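PDB 2I5E: hypothetical protein MM_2497 from Methanosarcina mazei, which probably catalyses the condensation of (2S)-2-phospholactate with GTP to (2S)-lactyl-2-diphospho-5'-guanosine, a step in the biosynthesis of coenzyme F420. Local coordinates for residues N127-K132 and V139-S144; S195-E200 and V206-L211. One frame throughout, in Å; residues are numbered along the deposited sequence.

Contact 1 (N127-K132 and V139-S144)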
loop_
_atom_site.group_PDB
_atom_site.type_symbol
_atom_site.label_atom_id
_atom_site.label_comp_id
_atom_site.label_asym_id
_atom_site.label_seq_id
_atom_site.Cartn_x
_atom_site.Cartn_y
_atom_site.Cartn_z
ATOM N N ASN A 127 9.248 6.074 2.957
ATOM C CA ASN A 127 8.361 7.240 3.010
ATOM C C ASN A 127 8.490 8.013 4.328
ATOM O O ASN A 127 8.267 9.213 4.353
ATOM C CB ASN A 127 6.877 6.811 2.776
ATOM C CG ASN A 127 6.546 6.696 1.265
ATOM O OD1 ASN A 127 7.347 7.087 0.409
ATOM N ND2 ASN A 127 5.391 6.187 0.957
ATOM N N ALA A 128 8.896 7.324 5.412
ATOM C CA ALA A 128 9.014 7.940 6.718
ATOM C C ALA A 128 10.020 7.057 7.446
ATOM O O ALA A 128 10.058 5.855 7.255
ATOM C CB ALA A 128 7.584 7.907 7.457
ATOM N N LEU A 129 10.879 7.701 8.239
ATOM C CA LEU A 129 11.903 7.023 8.983
ATOM C C LEU A 129 11.969 7.708 10.364
ATOM O O LEU A 129 12.186 8.929 10.434
ATOM C CB LEU A 129 13.229 7.185 8.244
ATOM C CG LEU A 129 14.420 6.250 8.510
ATOM C CD1 LEU A 129 13.999 4.732 8.582
ATOM C CD2 LEU A 129 15.406 6.528 7.394
ATOM N N PHE A 130 11.746 6.926 11.419
ATOM C CA PHE A 130 11.915 7.328 12.805
ATOM C C PHE A 130 13.137 6.605 13.404
ATOM O O PHE A 130 13.171 5.387 13.505
ATOM C CB PHE A 130 10.612 7.150 13.665
ATOM C CG PHE A 130 10.731 7.719 15.082
ATOM C CD1 PHE A 130 10.843 9.094 15.313
ATOM C CD2 PHE A 130 10.840 6.851 16.190
ATOM C CE1 PHE A 130 11.019 9.618 16.617
ATOM C CE2 PHE A 130 11.000 7.330 17.495
ATOM C CZ PHE A 130 11.078 8.703 17.709
ATOM N N ILE A 131 14.141 7.409 13.752
ATOM C CA ILE A 131 15.390 6.981 14.246
ATOM C C ILE A 131 15.577 7.504 15.694
ATOM O O ILE A 131 15.764 8.680 15.869
ATOM C CB ILE A 131 16.490 7.578 13.321
ATOM C CG1 ILE A 131 16.222 7.163 11.817
ATOM C CG2 ILE A 131 17.882 7.242 13.855
ATOM C CD1 ILE A 131 16.414 8.360 10.814
ATOM N N LYS A 132 15.533 6.630 16.702
ATOM C CA LYS A 132 15.713 7.020 18.116
ATOM C C LYS A 132 17.157 7.408 18.391
ATOM O O LYS A 132 17.394 8.278 19.184
ATOM C CB LYS A 132 15.374 5.853 19.032
ATOM C CG LYS A 132 13.912 5.622 19.191
ATOM C CD LYS A 132 13.578 4.536 20.191
ATOM C CE LYS A 132 12.113 4.174 19.982
ATOM N NZ LYS A 132 11.920 3.000 20.839
ATOM N N VAL A 139 21.411 7.466 6.661
ATOM C CA VAL A 139 20.375 7.249 5.674
ATOM C C VAL A 139 20.950 7.117 4.261
ATOM O O VAL A 139 21.989 7.746 3.947
ATOM C CB VAL A 139 19.318 8.450 5.554
ATOM C CG1 VAL A 139 18.562 8.727 6.894
ATOM C CG2 VAL A 139 19.995 9.695 5.037
ATOM N N LYS A 140 20.186 6.450 3.380
ATOM C CA LYS A 140 20.498 6.321 1.979
ATOM C C LYS A 140 19.204 6.156 1.207
ATOM O O LYS A 140 18.803 5.011 0.890
ATOM C CB LYS A 140 21.398 5.117 1.729
ATOM C CG LYS A 140 22.052 5.169 0.299
ATOM C CD LYS A 140 22.972 3.955 0.164
ATOM C CE LYS A 140 23.666 3.886 -1.208
ATOM N NZ LYS A 140 22.674 3.440 -2.317
ATOM N N TYR A 141 18.551 7.294 0.920
ATOM C CA TYR A 141 17.318 7.331 0.129
ATOM C C TYR A 141 17.747 7.179 -1.315
ATOM O O TYR A 141 18.922 7.334 -1.617
ATOM C CB TYR A 141 16.566 8.689 0.293
ATOM C CG TYR A 141 15.907 8.789 1.621
ATOM C CD1 TYR A 141 16.634 9.185 2.752
ATOM C CD2 TYR A 141 14.592 8.420 1.770
ATOM C CE1 TYR A 141 16.077 9.179 3.998
ATOM C CE2 TYR A 141 13.977 8.476 3.004
ATOM C CZ TYR A 141 14.730 8.848 4.118
ATOM O OH TYR A 141 14.169 8.858 5.358
ATOM N N TYR A 142 16.772 6.905 -2.174
ATOM C CA TYR A 142 16.950 6.510 -3.624
ATOM C C TYR A 142 17.241 5.044 -3.769
ATOM O O TYR A 142 17.799 4.412 -2.837
ATOM C CB TYR A 142 18.013 7.310 -4.426
ATOM C CG TYR A 142 17.821 8.778 -4.390
ATOM C CD1 TYR A 142 16.622 9.355 -4.799
ATOM C CD2 TYR A 142 18.844 9.614 -3.904
ATOM C CE1 TYR A 142 16.414 10.740 -4.722
ATOM C CE2 TYR A 142 18.658 11.001 -3.835
ATOM C CZ TYR A 142 17.441 11.545 -4.221
ATOM O OH TYR A 142 17.299 12.904 -4.149
ATOM N N GLY A 143 16.924 4.509 -4.954
ATOM C CA GLY A 143 17.169 3.098 -5.209
ATOM C C GLY A 143 16.374 2.300 -4.261
ATOM O O GLY A 143 15.231 2.608 -3.893
ATOM N N SER A 144 16.971 1.217 -3.861
ATOM C CA SER A 144 16.311 0.331 -3.008
ATOM C C SER A 144 16.392 0.697 -1.514
ATOM O O SER A 144 16.852 -0.069 -0.735
ATOM C CB SER A 144 16.881 -1.021 -3.244
ATOM O OG SER A 144 16.060 -1.920 -2.569
#

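Contact 2 (S195-E200 and V206-L211)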
loop_
_atom_site.group_PDB
_atom_site.type_symbol
_atom_site.label_atom_id
_atom_site.label_comp_id
_atom_site.label_asym_id
_atom_site.label_seq_id
_atom_site.Cartn_x
_atom_site.Cartn_y
_atom_site.Cartn_z
ATOM N N SER A 195 -10.285 18.741 -9.342
ATOM C CA SER A 195 -10.644 19.866 -10.193
ATOM C C SER A 195 -10.141 19.721 -11.605
ATOM O O SER A 195 -10.549 20.467 -12.472
ATOM C CB SER A 195 -10.163 21.202 -9.520
ATOM O OG SER A 195 -8.771 21.443 -9.723
ATOM N N LYS A 196 -9.259 18.764 -11.864
ATOM C CA LYS A 196 -8.690 18.599 -13.159
ATOM C C LYS A 196 -8.986 17.247 -13.741
ATOM O O LYS A 196 -8.898 17.133 -14.922
ATOM C CB LYS A 196 -7.142 18.838 -13.147
ATOM C CG LYS A 196 -6.725 20.284 -12.604
ATOM C CD LYS A 196 -5.162 20.396 -12.368
ATOM C CE LYS A 196 -4.781 21.840 -12.104
ATOM N NZ LYS A 196 -4.485 22.531 -13.423
ATOM N N PHE A 197 -9.271 16.218 -12.924
ATOM C CA PHE A 197 -9.545 14.858 -13.437
ATOM C C PHE A 197 -10.722 14.200 -12.737
ATOM O O PHE A 197 -11.116 14.579 -11.634
ATOM C CB PHE A 197 -8.330 13.945 -13.227
ATOM C CG PHE A 197 -7.055 14.491 -13.764
ATOM C CD1 PHE A 197 -6.633 14.116 -15.044
ATOM C CD2 PHE A 197 -6.241 15.319 -12.968
ATOM C CE1 PHE A 197 -5.436 14.587 -15.585
ATOM C CE2 PHE A 197 -5.027 15.806 -13.470
ATOM C CZ PHE A 197 -4.629 15.481 -14.797
ATOM N N ARG A 198 -11.217 13.145 -13.344
ATOM C CA ARG A 198 -12.174 12.245 -12.791
ATOM C C ARG A 198 -11.649 10.842 -12.919
ATOM O O ARG A 198 -10.785 10.562 -13.754
ATOM C CB ARG A 198 -13.501 12.349 -13.617
ATOM C CG ARG A 198 -13.243 12.841 -14.989
ATOM C CD ARG A 198 -14.500 13.154 -15.777
ATOM N NE ARG A 198 -14.897 11.874 -16.164
ATOM C CZ ARG A 198 -14.983 11.381 -17.392
ATOM N NH1 ARG A 198 -14.784 12.094 -18.484
ATOM N NH2 ARG A 198 -15.348 10.106 -17.459
ATOM N N LEU A 199 -12.204 9.918 -12.130
ATOM C CA LEU A 199 -12.018 8.464 -12.340
ATOM C C LEU A 199 -12.980 7.858 -13.393
ATOM O O LEU A 199 -14.140 8.147 -13.438
ATOM C CB LEU A 199 -12.187 7.736 -10.993
ATOM C CG LEU A 199 -11.215 8.323 -9.943
ATOM C CD1 LEU A 199 -11.409 7.785 -8.523
ATOM C CD2 LEU A 199 -9.695 8.139 -10.382
ATOM N N GLU A 200 -12.497 6.990 -14.232
ATOM C CA GLU A 200 -13.383 6.367 -15.197
ATOM C C GLU A 200 -13.117 4.871 -15.212
ATOM O O GLU A 200 -11.966 4.472 -15.148
ATOM C CB GLU A 200 -13.031 6.938 -16.577
ATOM C CG GLU A 200 -13.464 6.135 -17.761
ATOM C CD GLU A 200 -13.639 7.028 -18.957
ATOM O OE1 GLU A 200 -12.692 7.068 -19.759
ATOM O OE2 GLU A 200 -14.681 7.730 -19.040
ATOM N N VAL A 206 -10.228 1.155 -12.936
ATOM C CA VAL A 206 -10.279 2.608 -12.699
ATOM C C VAL A 206 -9.105 3.312 -13.393
ATOM O O VAL A 206 -7.953 2.866 -13.285
ATOM C CB VAL A 206 -10.210 2.955 -11.214
ATOM C CG1 VAL A 206 -10.484 4.469 -10.976
ATOM C CG2 VAL A 206 -11.188 2.196 -10.426
ATOM N N GLY A 207 -9.369 4.420 -14.079
ATOM C CA GLY A 207 -8.314 5.177 -14.762
ATOM C C GLY A 207 -8.568 6.625 -14.507
ATOM O O GLY A 207 -9.723 7.013 -14.308
ATOM N N LEU A 208 -7.524 7.422 -14.576
ATOM C CA LEU A 208 -7.590 8.860 -14.471
ATOM C C LEU A 208 -7.788 9.533 -15.829
ATOM O O LEU A 208 -7.031 9.319 -16.734
ATOM C CB LEU A 208 -6.291 9.331 -13.870
ATOM C CG LEU A 208 -6.115 10.766 -13.501
ATOM C CD1 LEU A 208 -6.550 10.911 -12.146
ATOM C CD2 LEU A 208 -4.712 11.103 -13.616
ATOM N N VAL A 209 -8.797 10.357 -15.965
ATOM C CA VAL A 209 -9.066 10.974 -17.241
ATOM C C VAL A 209 -9.329 12.406 -16.926
ATOM O O VAL A 209 -9.779 12.683 -15.833
ATOM C CB VAL A 209 -10.175 10.271 -18.057
ATOM C CG1 VAL A 209 -9.615 8.895 -18.453
ATOM C CG2 VAL A 209 -11.470 10.084 -17.272
ATOM N N PRO A 210 -8.901 13.324 -17.820
ATOM C CA PRO A 210 -9.065 14.802 -17.579
ATOM C C PRO A 210 -10.530 15.179 -17.748
ATOM O O PRO A 210 -11.268 14.443 -18.391
ATOM C CB PRO A 210 -8.236 15.447 -18.703
ATOM C CG PRO A 210 -7.408 14.250 -19.345
ATOM C CD PRO A 210 -8.239 13.031 -19.124
ATOM N N LEU A 211 -10.948 16.275 -17.123
ATOM C CA LEU A 211 -12.296 16.823 -17.281
ATOM C C LEU A 211 -12.249 17.735 -18.493
ATOM O O LEU A 211 -11.161 18.316 -18.778
ATOM C CB LEU A 211 -12.651 17.721 -16.082
ATOM C CG LEU A 211 -12.639 17.325 -14.604
ATOM C CD1 LEU A 211 -12.828 18.605 -13.848
ATOM C CD2 LEU A 211 -13.758 16.374 -14.294
#

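Contact 1 (N127-K132 and V139-S144)
One face of the central mixed sheet of this GT-A-like nucleotidyltransferase domain is met here by the loop that runs toward helix 145-154: Leu129 and Ile131, alternate residues of strand 126-131, receive Val139 and Tyr141. Leu129 is the hub. Its CG stands anti to the backbone N (chi1 -161°), which carries CD2 out from the strand into the angle between the two loop side chains. There Leu129 CD2 lies 3.9 Å from Val139 CG1 and 3.3 Å from Tyr141 OH. The phenol end of Tyr141 comes across Leu129 and touches its base as well as its branch, with OH 3.5 Å from Leu129 CB, while the ring carbon CZ comes to 4.1 Å from Leu129 CD2. The methyl approaches the ring obliquely. Val139 turns the same methyl, CG1, toward Ile131, but CD1 of that isoleucine is only just in touch at 4.5 Å. Neighbouring elements close the cluster: Ile93 of strand 91-94 packs against Ile131, Val139 and Tyr141, and Leu76 and Leu80 of helix 76-86 lie on the tyrosine. His149 meets the Tyr141 ring edge-to-face. The loop backbone is tied to helix 76-86 by two hydrogen bonds: Tyr141 N bonds to Asn77 OD1, and Val139 O to Asn81 ND2. A classic beta bulge at Asn127 and Ala128, opposite Val119, precedes the touching part of the strand. The two segments themselves meet through side chains alone. Tyr141 OH is buried against Leu129 with no polar partner in the model, which probably carries a desolvation cost; the attraction between the segments is therefore essentially apolar, while outside bonds fix the path of the loop.

Contact 2 (S195-E200 and V206-L211)
Phe197 and Leu208 cross obliquely on one face of the C-terminal antiparallel beta hairpin, strands 197-201 and 206-210. Leu208 CD2 makes a CH-pi contact over a face of the phenyl ring, 4.1 Å from its centroid and shifted toward the rim, while Leu208 CD1 touches Phe197 CB. Phe197 leaves the backbone away from the partner strand, yet its ring still touches Leu208; Val22 and Leu23 also pack on it. Farther along, Leu199 CB meets Val206 CG1 at 3.7 Å, and both residues rest on Val179 of helix 175-184. On the other face Arg198 bends at chi3 (-79°), bringing its guanidinium flat across Val209, whose CG2 sits 3.7 Å above the plane, over its centre. Glu200 crosses the same valine at about a right angle, its CB 3.6 Å from Val209 CG2. Arg198 NH2 then bridges to Glu200 OE2 at 2.9 Å, meeting the oxygen from above the carboxylate plane, so a salt bridge joins alternate residues of one strand, with Val209 CG2 against the guanidinium face. The aliphatic part of Arg198 also takes Leu211 CD2 against CD. Beneath these side chains, Arg198 and Val209 exchange two backbone hydrogen bonds, as do Glu200 and Gly207. At the open end, Leu211 N donates a fifth to Lys196 O over 3.1 Å, standing 39° out of the carbonyl plane.

How the contacts relate
Contact 1 closes before contact 2 opens, with helices 145-154, 175-184 and 188-194 and strand 160-162 coming between them. The two lie on opposite sides of the chain's centre, about 32 Å apart between centres and about 18 Å between nearest atoms, and do not touch. They share no sheet: 127-132 belongs to the seven-stranded mixed sheet, whereas 195-200 and 206-211 form a separate two-stranded hairpin at the C-terminus. One is buried, the other at the surface, yet both reach the partner of the homodimer: Ser144 packs on Val206 of the second subunit, and Val206 on Gly123 of the second subunit. The hairpin of one copy therefore meets the loop following strand 126-131 of the other.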